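Local structure of uncharacterized esterase YxiM (2O14) at residues A[108-113]-A[201-206]; A[164-169]-A[230-235]; A[205-210]-A[218-223]; A[223-228]-A[263-268]; A[269-274]-A[309-314]. The protein belongs to the GDSL family of lipolytic enzymes and probably acts as an esterase, although its substrate is not known. All blocks are in the same frame, centred on the assembly; numbering follows the deposited sequence.

Contact 1. Residues A[108-113]-A[201-206]; sequences VFQVIN and QVRNMA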
# COMPACT_ATOMS: atom_id res chain seq x y z
N VAL A 108 1.64 2.78 -13.17
CA VAL A 108 1.94 3.12 -11.78
C VAL A 108 1.69 1.97 -10.81
O VAL A 108 1.00 1.00 -11.15
CB VAL A 108 1.09 4.32 -11.30
CG1 VAL A 108 1.37 5.54 -12.16
CG2 VAL A 108 -0.39 3.98 -11.34
N PHE A 109 2.25 2.07 -9.61
CA PHE A 109 2.05 1.04 -8.60
C PHE A 109 0.58 0.97 -8.20
O PHE A 109 -0.10 2.01 -8.13
CB PHE A 109 2.88 1.36 -7.35
CG PHE A 109 4.34 1.06 -7.49
CD1 PHE A 109 4.77 -0.22 -7.82
CD2 PHE A 109 5.29 2.05 -7.25
CE1 PHE A 109 6.13 -0.52 -7.90
CE2 PHE A 109 6.66 1.76 -7.33
CZ PHE A 109 7.08 0.47 -7.65
N GLN A 110 0.09 -0.23 -7.94
CA GLN A 110 -1.29 -0.43 -7.51
C GLN A 110 -1.30 -1.13 -6.14
O GLN A 110 -2.10 -0.79 -5.27
CB GLN A 110 -2.06 -1.29 -8.52
CG GLN A 110 -2.16 -0.71 -9.94
CD GLN A 110 -3.07 0.51 -10.02
OE1 GLN A 110 -4.03 0.64 -9.26
NE2 GLN A 110 -2.79 1.40 -10.97
N VAL A 111 -0.41 -2.11 -5.96
CA VAL A 111 -0.31 -2.83 -4.69
C VAL A 111 1.17 -2.85 -4.29
O VAL A 111 2.03 -3.18 -5.11
CB VAL A 111 -0.82 -4.29 -4.79
CG1 VAL A 111 -0.85 -4.93 -3.40
CG2 VAL A 111 -2.21 -4.33 -5.41
N ILE A 112 1.46 -2.51 -3.04
CA ILE A 112 2.85 -2.46 -2.59
C ILE A 112 3.35 -3.61 -1.73
O ILE A 112 2.74 -3.95 -0.71
CB ILE A 112 3.14 -1.14 -1.82
CG1 ILE A 112 2.86 0.08 -2.71
CG2 ILE A 112 4.59 -1.13 -1.34
CD1 ILE A 112 3.73 0.16 -3.97
N ASN A 113 4.46 -4.20 -2.15
CA ASN A 113 5.13 -5.28 -1.43
C ASN A 113 4.31 -6.44 -0.87
O ASN A 113 4.29 -6.66 0.34
CB ASN A 113 5.97 -4.68 -0.28
CG ASN A 113 7.13 -3.84 -0.79
OD1 ASN A 113 7.58 -2.93 -0.11
ND2 ASN A 113 7.64 -4.16 -1.98
N GLN A 201 -12.51 3.59 0.50
CA GLN A 201 -11.71 2.46 0.06
C GLN A 201 -10.40 2.81 0.74
O GLN A 201 -10.10 3.99 0.93
CB GLN A 201 -11.50 2.47 -1.46
CG GLN A 201 -12.61 1.81 -2.28
CD GLN A 201 -12.88 0.39 -1.84
OE1 GLN A 201 -13.69 0.15 -0.94
NE2 GLN A 201 -12.19 -0.57 -2.45
N VAL A 202 -9.62 1.82 1.13
CA VAL A 202 -8.34 2.09 1.76
C VAL A 202 -7.23 1.51 0.91
O VAL A 202 -7.19 0.30 0.68
CB VAL A 202 -8.26 1.48 3.18
CG1 VAL A 202 -6.90 1.78 3.79
CG2 VAL A 202 -9.37 2.04 4.06
N ARG A 203 -6.33 2.36 0.42
CA ARG A 203 -5.21 1.88 -0.37
C ARG A 203 -3.93 2.23 0.39
O ARG A 203 -3.46 3.37 0.36
CB ARG A 203 -5.21 2.53 -1.76
CG ARG A 203 -6.40 2.14 -2.64
CD ARG A 203 -6.35 2.86 -3.98
NE ARG A 203 -5.25 2.39 -4.81
CZ ARG A 203 -5.34 1.40 -5.70
NH1 ARG A 203 -6.49 0.78 -5.88
NH2 ARG A 203 -4.27 1.03 -6.39
N ASN A 204 -3.38 1.24 1.08
CA ASN A 204 -2.17 1.41 1.87
C ASN A 204 -0.93 1.28 1.00
O ASN A 204 -0.45 0.17 0.75
CB ASN A 204 -2.14 0.35 2.98
CG ASN A 204 -1.06 0.62 4.00
OD1 ASN A 204 -0.25 1.52 3.84
ND2 ASN A 204 -1.04 -0.17 5.07
N MSE A 205 -0.40 2.42 0.58
CA MSE A 205 0.78 2.47 -0.29
C MSE A 205 2.11 2.59 0.44
O MSE A 205 3.15 2.76 -0.18
CB MSE A 205 0.65 3.62 -1.29
CG MSE A 205 -0.66 3.63 -2.07
SE MSE A 205 -1.07 1.92 -2.94
CE MSE A 205 0.09 2.08 -4.50
N ALA A 206 2.07 2.52 1.77
CA ALA A 206 3.27 2.63 2.58
C ALA A 206 4.21 1.46 2.28
O ALA A 206 3.77 0.42 1.78
CB ALA A 206 2.90 2.63 4.06
O HOH W 1 -0.64 -1.70 -1.27

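Contact 2. Residues A[164-169]-A[230-235]; sequences TIYVGG and PGDYFM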
# COMPACT_ATOMS: atom_id res chain seq x y z
N THR A 164 -11.67 7.28 -1.61
CA THR A 164 -10.59 6.47 -1.05
C THR A 164 -9.64 7.19 -0.11
O THR A 164 -9.42 8.39 -0.22
CB THR A 164 -9.72 5.90 -2.19
OG1 THR A 164 -10.56 5.29 -3.18
CG2 THR A 164 -8.75 4.86 -1.64
N ILE A 165 -9.09 6.42 0.82
CA ILE A 165 -8.10 6.93 1.77
C ILE A 165 -6.77 6.36 1.26
O ILE A 165 -6.56 5.15 1.31
CB ILE A 165 -8.30 6.38 3.19
CG1 ILE A 165 -9.68 6.76 3.73
CG2 ILE A 165 -7.21 6.93 4.11
CD1 ILE A 165 -9.86 8.23 3.92
N TYR A 166 -5.89 7.22 0.76
CA TYR A 166 -4.59 6.76 0.27
C TYR A 166 -3.60 6.91 1.42
O TYR A 166 -3.41 8.01 1.94
CB TYR A 166 -4.14 7.59 -0.93
CG TYR A 166 -5.01 7.40 -2.15
CD1 TYR A 166 -4.77 6.36 -3.04
CD2 TYR A 166 -6.10 8.23 -2.38
CE1 TYR A 166 -5.59 6.16 -4.15
CE2 TYR A 166 -6.93 8.03 -3.48
CZ TYR A 166 -6.68 7.00 -4.35
OH TYR A 166 -7.51 6.80 -5.43
N VAL A 167 -2.98 5.80 1.82
CA VAL A 167 -2.04 5.84 2.94
C VAL A 167 -0.57 5.79 2.54
O VAL A 167 -0.15 4.93 1.76
CB VAL A 167 -2.31 4.68 3.92
CG1 VAL A 167 -1.48 4.86 5.18
CG2 VAL A 167 -3.79 4.61 4.27
N GLY A 168 0.21 6.71 3.10
CA GLY A 168 1.63 6.74 2.85
C GLY A 168 2.33 6.47 4.17
O GLY A 168 1.84 6.89 5.23
N GLY A 169 3.46 5.77 4.15
CA GLY A 169 4.15 5.49 5.40
C GLY A 169 5.31 4.53 5.27
O GLY A 169 5.77 4.25 4.16
N PRO A 230 -10.82 15.24 -5.36
CA PRO A 230 -11.63 15.83 -4.29
C PRO A 230 -12.49 14.77 -3.62
O PRO A 230 -13.10 13.93 -4.28
CB PRO A 230 -12.47 16.87 -5.03
CG PRO A 230 -11.54 17.33 -6.11
CD PRO A 230 -10.94 16.03 -6.61
N GLY A 231 -12.51 14.81 -2.29
CA GLY A 231 -13.29 13.84 -1.54
C GLY A 231 -12.41 12.82 -0.86
O GLY A 231 -12.76 12.30 0.20
N ASP A 232 -11.26 12.53 -1.47
CA ASP A 232 -10.32 11.56 -0.92
C ASP A 232 -9.43 12.16 0.16
O ASP A 232 -9.38 13.37 0.36
CB ASP A 232 -9.42 10.99 -2.02
CG ASP A 232 -10.19 10.28 -3.12
OD1 ASP A 232 -11.24 9.66 -2.81
OD2 ASP A 232 -9.74 10.32 -4.28
N TYR A 233 -8.71 11.28 0.86
CA TYR A 233 -7.79 11.69 1.91
C TYR A 233 -6.44 11.03 1.68
O TYR A 233 -6.35 9.86 1.32
CB TYR A 233 -8.33 11.29 3.28
CG TYR A 233 -9.44 12.16 3.79
CD1 TYR A 233 -9.20 13.49 4.15
CD2 TYR A 233 -10.74 11.67 3.92
CE1 TYR A 233 -10.23 14.30 4.64
CE2 TYR A 233 -11.77 12.47 4.41
CZ TYR A 233 -11.51 13.79 4.76
OH TYR A 233 -12.53 14.58 5.24
N PHE A 234 -5.37 11.81 1.87
CA PHE A 234 -4.02 11.29 1.75
C PHE A 234 -3.53 11.24 3.19
O PHE A 234 -3.20 12.27 3.78
CB PHE A 234 -3.13 12.23 0.92
CG PHE A 234 -1.67 11.84 0.91
CD1 PHE A 234 -1.29 10.50 0.85
CD2 PHE A 234 -0.68 12.82 0.92
CE1 PHE A 234 0.06 10.13 0.80
CE2 PHE A 234 0.68 12.46 0.86
CZ PHE A 234 1.05 11.12 0.80
N MSE A 235 -3.52 10.04 3.77
CA MSE A 235 -3.08 9.86 5.14
C MSE A 235 -1.60 9.51 5.10
O MSE A 235 -1.22 8.41 4.68
CB MSE A 235 -3.89 8.74 5.79
CG MSE A 235 -3.73 8.66 7.29
SE MSE A 235 -5.32 7.93 8.08
CE MSE A 235 -6.12 9.58 8.70
O HOH W 2 -9.70 8.27 -5.82

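Contact 3. Residues A[205-210]-A[218-223]; sequences MASGGQ and DGQLEA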
# COMPACT_ATOMS: atom_id res chain seq x y z
N MSE A 205 -0.40 2.42 0.58
CA MSE A 205 0.78 2.47 -0.29
C MSE A 205 2.11 2.59 0.44
O MSE A 205 3.15 2.76 -0.18
CB MSE A 205 0.65 3.62 -1.29
CG MSE A 205 -0.66 3.63 -2.07
SE MSE A 205 -1.07 1.92 -2.94
CE MSE A 205 0.09 2.08 -4.50
N ALA A 206 2.07 2.52 1.77
CA ALA A 206 3.27 2.63 2.58
C ALA A 206 4.21 1.46 2.28
O ALA A 206 3.77 0.42 1.78
CB ALA A 206 2.90 2.63 4.06
N SER A 207 5.49 1.64 2.56
CA SER A 207 6.48 0.59 2.32
C SER A 207 7.54 0.57 3.42
O SER A 207 7.89 1.61 3.98
CB SER A 207 7.15 0.79 0.96
OG SER A 207 7.87 2.00 0.92
N GLY A 208 8.05 -0.62 3.72
CA GLY A 208 9.05 -0.75 4.77
C GLY A 208 10.33 0.04 4.55
O GLY A 208 10.91 0.01 3.46
N GLY A 209 10.78 0.74 5.59
CA GLY A 209 12.01 1.51 5.51
C GLY A 209 11.97 2.77 4.66
O GLY A 209 13.02 3.35 4.38
N GLN A 210 10.78 3.22 4.27
CA GLN A 210 10.67 4.40 3.42
C GLN A 210 10.80 5.74 4.16
O GLN A 210 10.46 5.85 5.35
CB GLN A 210 9.34 4.38 2.65
CG GLN A 210 9.27 5.42 1.54
CD GLN A 210 10.37 5.25 0.51
OE1 GLN A 210 10.16 4.72 -0.59
NE2 GLN A 210 11.57 5.68 0.88
N ASP A 218 10.37 7.90 -5.87
CA ASP A 218 10.44 6.58 -6.47
C ASP A 218 9.17 5.83 -6.86
O ASP A 218 9.19 4.60 -6.98
CB ASP A 218 11.36 5.69 -5.62
CG ASP A 218 12.79 6.25 -5.53
OD1 ASP A 218 13.31 6.68 -6.57
OD2 ASP A 218 13.39 6.26 -4.44
N GLY A 219 8.07 6.54 -7.07
CA GLY A 219 6.85 5.88 -7.51
C GLY A 219 5.60 5.90 -6.64
O GLY A 219 4.48 5.96 -7.16
N GLN A 220 5.78 5.85 -5.32
CA GLN A 220 4.62 5.85 -4.43
C GLN A 220 3.75 7.09 -4.54
O GLN A 220 2.53 6.98 -4.62
CB GLN A 220 5.08 5.63 -2.98
CG GLN A 220 5.33 4.15 -2.67
CD GLN A 220 6.31 3.94 -1.53
OE1 GLN A 220 7.50 4.21 -1.67
NE2 GLN A 220 5.81 3.45 -0.40
N LEU A 221 4.34 8.28 -4.57
CA LEU A 221 3.53 9.48 -4.69
C LEU A 221 2.87 9.55 -6.06
O LEU A 221 1.70 9.92 -6.18
CB LEU A 221 4.36 10.75 -4.48
CG LEU A 221 3.52 12.03 -4.54
CD1 LEU A 221 2.55 12.06 -3.35
CD2 LEU A 221 4.43 13.24 -4.51
N GLU A 222 3.62 9.19 -7.11
CA GLU A 222 3.08 9.22 -8.47
C GLU A 222 1.84 8.33 -8.58
O GLU A 222 0.86 8.71 -9.21
CB GLU A 222 4.12 8.75 -9.49
CG GLU A 222 3.57 8.71 -10.92
CD GLU A 222 4.54 8.12 -11.94
OE1 GLU A 222 5.60 7.60 -11.54
OE2 GLU A 222 4.24 8.18 -13.15
N ALA A 223 1.91 7.15 -7.96
CA ALA A 223 0.81 6.20 -7.97
C ALA A 223 -0.46 6.77 -7.34
O ALA A 223 -1.57 6.49 -7.79
CB ALA A 223 1.21 4.93 -7.23

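Contact 4. Residues A[223-228]-A[263-268]; sequences AILKYI and RQVKAK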
# COMPACT_ATOMS: atom_id res chain seq x y z
N ALA A 223 1.91 7.15 -7.96
CA ALA A 223 0.81 6.20 -7.97
C ALA A 223 -0.46 6.77 -7.34
O ALA A 223 -1.57 6.49 -7.79
CB ALA A 223 1.21 4.93 -7.23
N ILE A 224 -0.28 7.57 -6.29
CA ILE A 224 -1.42 8.17 -5.61
C ILE A 224 -1.95 9.40 -6.36
O ILE A 224 -3.16 9.60 -6.43
CB ILE A 224 -1.04 8.59 -4.17
CG1 ILE A 224 -0.70 7.34 -3.35
CG2 ILE A 224 -2.19 9.37 -3.53
CD1 ILE A 224 -0.18 7.65 -1.96
N LEU A 225 -1.05 10.21 -6.91
CA LEU A 225 -1.45 11.40 -7.66
C LEU A 225 -2.22 11.03 -8.92
O LEU A 225 -2.97 11.83 -9.48
CB LEU A 225 -0.22 12.23 -8.03
CG LEU A 225 0.45 12.93 -6.84
CD1 LEU A 225 1.79 13.51 -7.26
CD2 LEU A 225 -0.48 14.02 -6.31
N LYS A 226 -2.01 9.79 -9.37
CA LYS A 226 -2.68 9.28 -10.56
C LYS A 226 -4.19 9.22 -10.38
O LYS A 226 -4.95 9.43 -11.33
CB LYS A 226 -2.15 7.88 -10.87
CG LYS A 226 -2.79 7.20 -12.08
CD LYS A 226 -2.14 7.63 -13.39
CE LYS A 226 -2.72 6.86 -14.56
NZ LYS A 226 -2.05 7.24 -15.84
N TYR A 227 -4.64 8.94 -9.16
CA TYR A 227 -6.07 8.79 -8.91
C TYR A 227 -6.71 9.67 -7.84
O TYR A 227 -7.91 9.92 -7.89
CB TYR A 227 -6.38 7.33 -8.56
CG TYR A 227 -5.87 6.33 -9.57
CD1 TYR A 227 -6.45 6.23 -10.83
CD2 TYR A 227 -4.81 5.48 -9.26
CE1 TYR A 227 -5.99 5.29 -11.76
CE2 TYR A 227 -4.34 4.54 -10.19
CZ TYR A 227 -4.94 4.45 -11.43
OH TYR A 227 -4.49 3.52 -12.35
N ILE A 228 -5.93 10.15 -6.88
CA ILE A 228 -6.49 10.97 -5.81
C ILE A 228 -7.23 12.20 -6.36
O ILE A 228 -6.75 12.86 -7.27
CB ILE A 228 -5.40 11.39 -4.79
CG1 ILE A 228 -6.05 11.73 -3.45
CG2 ILE A 228 -4.61 12.56 -5.34
CD1 ILE A 228 -5.06 11.85 -2.30
N ARG A 263 1.36 19.83 -1.17
CA ARG A 263 0.89 20.77 -2.17
C ARG A 263 0.43 20.06 -3.44
O ARG A 263 -0.60 20.41 -4.02
CB ARG A 263 1.99 21.79 -2.48
CG ARG A 263 2.28 22.69 -1.29
CD ARG A 263 3.22 23.83 -1.63
NE ARG A 263 3.29 24.79 -0.53
CZ ARG A 263 4.05 25.88 -0.53
NH1 ARG A 263 4.82 26.17 -1.57
NH2 ARG A 263 4.03 26.69 0.52
N GLN A 264 1.20 19.07 -3.87
CA GLN A 264 0.83 18.33 -5.07
C GLN A 264 -0.50 17.62 -4.87
O GLN A 264 -1.34 17.61 -5.77
CB GLN A 264 1.91 17.31 -5.43
CG GLN A 264 3.18 17.93 -5.97
CD GLN A 264 4.05 16.91 -6.67
OE1 GLN A 264 3.60 16.25 -7.60
NE2 GLN A 264 5.29 16.78 -6.22
N VAL A 265 -0.70 17.04 -3.70
CA VAL A 265 -1.95 16.35 -3.43
C VAL A 265 -3.09 17.36 -3.32
O VAL A 265 -4.17 17.13 -3.86
CB VAL A 265 -1.88 15.51 -2.14
CG1 VAL A 265 -3.27 14.98 -1.78
CG2 VAL A 265 -0.92 14.34 -2.34
N LYS A 266 -2.85 18.48 -2.64
CA LYS A 266 -3.88 19.49 -2.51
C LYS A 266 -4.23 20.07 -3.88
O LYS A 266 -5.35 20.52 -4.10
CB LYS A 266 -3.43 20.61 -1.57
CG LYS A 266 -3.65 20.31 -0.09
CD LYS A 266 -3.08 21.41 0.78
CE LYS A 266 -3.55 21.29 2.23
NZ LYS A 266 -5.01 21.53 2.35
N ALA A 267 -3.26 20.05 -4.79
CA ALA A 267 -3.49 20.57 -6.13
C ALA A 267 -4.51 19.70 -6.87
O ALA A 267 -5.09 20.13 -7.87
CB ALA A 267 -2.17 20.60 -6.91
N LYS A 268 -4.72 18.48 -6.38
CA LYS A 268 -5.68 17.56 -6.99
C LYS A 268 -7.06 17.75 -6.38
O LYS A 268 -8.03 17.12 -6.82
CB LYS A 268 -5.23 16.11 -6.78
CG LYS A 268 -3.91 15.74 -7.44
CD LYS A 268 -4.02 15.70 -8.95
CE LYS A 268 -2.73 15.18 -9.57
NZ LYS A 268 -2.83 15.04 -11.05

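Contact 5. Residues A[269-274]-A[309-314]; sequences GADVIL and KTYLID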
# COMPACT_ATOMS: atom_id res chain seq x y z
N GLY A 269 -7.15 18.60 -5.37
CA GLY A 269 -8.43 18.85 -4.73
C GLY A 269 -8.72 17.93 -3.55
O GLY A 269 -9.75 18.06 -2.90
N ALA A 270 -7.81 17.00 -3.29
CA ALA A 270 -7.97 16.07 -2.18
C ALA A 270 -7.44 16.69 -0.88
O ALA A 270 -6.78 17.73 -0.92
CB ALA A 270 -7.23 14.77 -2.47
N ASP A 271 -7.74 16.06 0.25
CA ASP A 271 -7.28 16.57 1.54
C ASP A 271 -6.13 15.74 2.10
O ASP A 271 -5.96 14.57 1.75
CB ASP A 271 -8.43 16.61 2.55
CG ASP A 271 -9.45 17.68 2.22
OD1 ASP A 271 -9.04 18.83 1.98
OD2 ASP A 271 -10.66 17.37 2.22
N VAL A 272 -5.35 16.37 2.97
CA VAL A 272 -4.21 15.70 3.58
C VAL A 272 -4.32 15.60 5.09
O VAL A 272 -4.65 16.58 5.77
CB VAL A 272 -2.90 16.44 3.27
CG1 VAL A 272 -1.73 15.70 3.90
CG2 VAL A 272 -2.71 16.57 1.77
N ILE A 273 -4.03 14.41 5.61
CA ILE A 273 -4.04 14.17 7.05
C ILE A 273 -2.65 13.69 7.44
O ILE A 273 -2.26 12.57 7.11
CB ILE A 273 -5.05 13.06 7.45
CG1 ILE A 273 -6.47 13.46 7.04
CG2 ILE A 273 -4.98 12.83 8.96
CD1 ILE A 273 -7.46 12.33 7.16
N LEU A 274 -1.90 14.55 8.13
CA LEU A 274 -0.55 14.18 8.57
C LEU A 274 -0.61 13.52 9.94
O LEU A 274 -1.43 13.88 10.78
CB LEU A 274 0.34 15.42 8.65
CG LEU A 274 0.60 16.21 7.37
CD1 LEU A 274 1.46 17.42 7.70
CD2 LEU A 274 1.29 15.33 6.33
N LYS A 309 -1.86 24.04 6.28
CA LYS A 309 -3.26 23.86 6.63
C LYS A 309 -3.79 22.46 6.30
O LYS A 309 -4.72 22.31 5.51
CB LYS A 309 -4.10 24.92 5.92
CG LYS A 309 -3.67 26.34 6.22
CD LYS A 309 -4.50 27.36 5.45
CE LYS A 309 -4.01 28.77 5.72
NZ LYS A 309 -4.07 29.11 7.17
N THR A 310 -3.20 21.45 6.92
CA THR A 310 -3.64 20.08 6.71
C THR A 310 -4.26 19.59 8.01
O THR A 310 -4.15 20.25 9.04
CB THR A 310 -2.46 19.15 6.37
OG1 THR A 310 -1.66 18.95 7.54
CG2 THR A 310 -1.60 19.77 5.27
N TYR A 311 -4.94 18.44 7.96
CA TYR A 311 -5.52 17.87 9.16
C TYR A 311 -4.34 17.22 9.88
O TYR A 311 -3.34 16.89 9.24
CB TYR A 311 -6.58 16.83 8.81
CG TYR A 311 -7.86 17.42 8.27
CD1 TYR A 311 -8.70 18.18 9.09
CD2 TYR A 311 -8.23 17.24 6.94
CE1 TYR A 311 -9.87 18.75 8.59
CE2 TYR A 311 -9.40 17.80 6.43
CZ TYR A 311 -10.22 18.55 7.26
OH TYR A 311 -11.37 19.11 6.76
N LEU A 312 -4.46 17.03 11.19
CA LEU A 312 -3.36 16.44 11.95
C LEU A 312 -3.80 15.50 13.06
O LEU A 312 -4.65 15.84 13.89
CB LEU A 312 -2.50 17.56 12.57
CG LEU A 312 -1.37 17.11 13.50
CD1 LEU A 312 -0.24 16.51 12.69
CD2 LEU A 312 -0.86 18.31 14.30
N ILE A 313 -3.20 14.31 13.06
CA ILE A 313 -3.46 13.30 14.08
C ILE A 313 -2.13 13.19 14.81
O ILE A 313 -1.15 12.73 14.23
CB ILE A 313 -3.79 11.92 13.47
CG1 ILE A 313 -5.01 12.01 12.56
CG2 ILE A 313 -4.05 10.92 14.59
CD1 ILE A 313 -6.28 12.40 13.26
N ASP A 314 -2.09 13.63 16.06
CA ASP A 314 -0.84 13.56 16.82
C ASP A 314 -0.76 12.18 17.45
O ASP A 314 -0.75 12.04 18.68
CB ASP A 314 -0.82 14.63 17.92
CG ASP A 314 0.59 15.04 18.30
OD1 ASP A 314 1.52 14.22 18.15
OD2 ASP A 314 0.76 16.19 18.75

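Contact 1. Residues A[108-113]-A[201-206]
I112 and M205 bring the two backbones closest, with CA atoms 5.8 Å apart, and no direct backbone hydrogen bond joins 108-113 to 201-206. A water spans the gap. It accepts from I112 N at 2.9 Å and donates to N204 O at 2.8 Å. M205, a selenomethionine, has the largest buried surface here. Its bend at chi3 (-80°) turns CE toward strand 108-115, where it lies 3.6 Å from F109 O. The SE atom of M205 passes 3.7 Å from Q110 O. I112 crosses M205 at about a right angle, and its CG1 meets M205 CE at 3.9 Å. The CG2 branch of I112 rests on A206 O instead. The contact joins two outer strands: 108-115 of the antiparallel sheet in the galactose-binding-like part, and 201-204 of the parallel sheet in the GDSL hydrolase part. A classic beta bulge, with Q110 and V111 both facing V103, marks the corner in the first strand. An Asx turn, in which N204 OD1 accepts from A206 N, starts at the last residue of the second. R203 NH2 gives Q110 OE1 a weak hydrogen bond of 2.9 Å, with the amide and guanidinium planes 74° apart. An alanine in place of R203 would probably leave Q110 OE1 without this mate and open a gap beside Q110 CB. Q110 NE2 is held separately by A105 O and Y227 OH.

Contact 2. Residues A[164-169]-A[230-235]
T164 N donates to D232 OD1 at 2.7 Å, the one direct bond between 164-169 and 230-235 that uses a side chain. The donor comes from above the carboxylate plane, 46° out of it. The second oxygen, D232 OD2, accepts from a water at 2.6 Å and also from K229 N. That water accepts in turn from Y166 OH at 2.7 Å, so the buried tyrosine hydroxyl is linked to the aspartate. D232 OD2 also lies at the edge of the Y166 ring, near CE2. The carbonyl T164 O takes Y233 N at 3.2 Å. From there the strands pair in parallel. Y166 N donates to Y233 O at 2.7 Å. M235 N donates to Y166 O, and G168 N to M235 O. This is the parallel sheet of the SGNH hydrolase fold, and strand 164-169 runs toward S171, the nucleophile by similarity. The strand's other backbone groups pair outward: I165 bonds with Q201 and R203, and V167 with R203 and M205. On the face of I165 and V167, I165 CD1 packs 3.5 Å from Y233 CB, while I165 CG2 meets M235 CB. On the other face F234 CD1 lies 3.4 Å from Y166 O, which meets the phenyl ring at its edge. Y233 OH is satisfied by A365 O, and T164 OG1 by N162 O.

Contact 3. Residues A[205-210]-A[218-223]
Q220 NE2 is gripped by two acceptors of 205-210. It donates to M205 O at 2.8 Å in an almost straight bond of 176°. The oxygen lies in the amide plane of Q220, and the donor lies in the carbonyl plane of M205. The second bond, to S207 OG at 2.8 Å, is weak. The Q220 chain is extended beyond CG, and its chi2 of 155° carries CD away from the helix, toward the loop. G219 is the N-cap of helix 220-225. One turn further along the helix, M205 CE packs on A223 CB at 4.1 Å. S207 to Q210 form a type II beta turn, with G209 at positive phi. G209 N makes a weak hydrogen bond to S171 OG, consistent with the oxyanion-hole glycine of SGNH hydrolases. An alanine in place of Q220 would probably leave M205 O without this donor and let the S207 hydroxyl turn more freely. Q210 and Q220 slide past each other in opposite directions. One amide nitrogen thus ties a backbone carbonyl and a hydroxyl of the loop to the helix start, and probably helps to set the course of the loop that brings G209 to S171.

Contact 4. Residues A[223-228]-A[263-268]
L225 has the most surface buried in this contact and lies between Q264, V265 and K268. Its two methyls part company. CD1 meets Q264 OE1 at 3.3 Å, with the two side chains crossing at about a right angle. CD2 packs against V265 CG2 at 4.0 Å and lies 3.7 Å from Q264 O. The amide nitrogen of Q264 bonds to D260 OD2, while OE1 faces L225. K268 comes next in buried surface. Its chain bends at chi2 (-70°), and the aliphatic part runs over both L225 and I228. K268 CG is 3.9 Å from I228 CG2, and K268 CE is 3.4 Å from L225 O. I228 is the third. Its CG1 is anti to the backbone N (chi1 -157°), and CD1 at the end of that branch meets V265 CG1 at 3.6 Å. The contact sets the C-terminal end of helix 220-225 beside that of helix 251-266. Both helices lie against the parallel sheet of the hydrolase fold, where I224, I228 and V265 all touch F234. I224 O accepts from both Y227 N and I228 N, which fixes the turn that carries I228. No hydrogen bond crosses between 223-228 and 263-268. The helix ends are joined by apolar packing and carbon-oxygen contacts. K268 NZ, 3.6 Å from L225 O, makes no hydrogen bond to it, but the carbonyl would probably mildly favour the lysine's charge.

Contact 5. Residues A[269-274]-A[309-314]
Y311 N donates to V272 O at 2.9 Å, the first of three backbone bonds that pair strand 271-275 with strand 311-313. The strands are parallel, with segment axes 25° apart. Together with helix 298-307 they form a beta-alpha-beta unit at one edge of the hydrolase sheet. L274 N follows, donating to Y311 O at 3.0 Å, and I313 N donates to L274 O at 2.9 Å. On one face, I273 CG1 packs on Y311 CB at 3.8 Å. The other branch, I273 CG2, meets I313 CG1 at 3.7 Å. The CB of D271 lies at the edge of the Y311 ring, near CE2. On the other face, the L274 and T310 side chains cross at about a right angle, and L274 CD1 comes 3.5 Å from T310 OG1. L312 CD1 lies at the same distance, 3.5 Å, from L274 O.

Helices position both faces. I273 and I313 rest on L359 of helix 345-361. V272 touches V265, and L274 touches I262, both of helix 251-266. T310 and L312 reach A305 of helix 298-307. Before the first strand, G269 closes helix 251-266 in a Schellman motif. After the second, D314 is at the N-cap position of helix 315-326; its carboxylate forms a salt bridge with R298 and accepts from T276 OG1. The T310 hydroxyl sits between backbone N and carbonyl carbon (chi1 71°) and donates to Y311 O at 3.2 Å, on the face of that carbonyl opposite to L274 N.

In the fold
Contacts 1, 2 and 5 follow the parallel sheet from strand 201-204 to strand 311-313; the centres of contacts 1 and 5 are 19 Å apart. M205 N bonds to V167 O between contacts 1 and 2, and F234 N to D271 O between contacts 2 and 5. Contact 4 packs over contact 2, with centres 9 Å apart, and shares A223 with contact 3. Contact 3 shares M205 and A206 with contact 1. The active site, assigned by similarity, lies near these two: the side chain of S171 is about 7 Å from that of Q210 and about 8 Å from that of A206. Contacts 4 and 5 lie away from it.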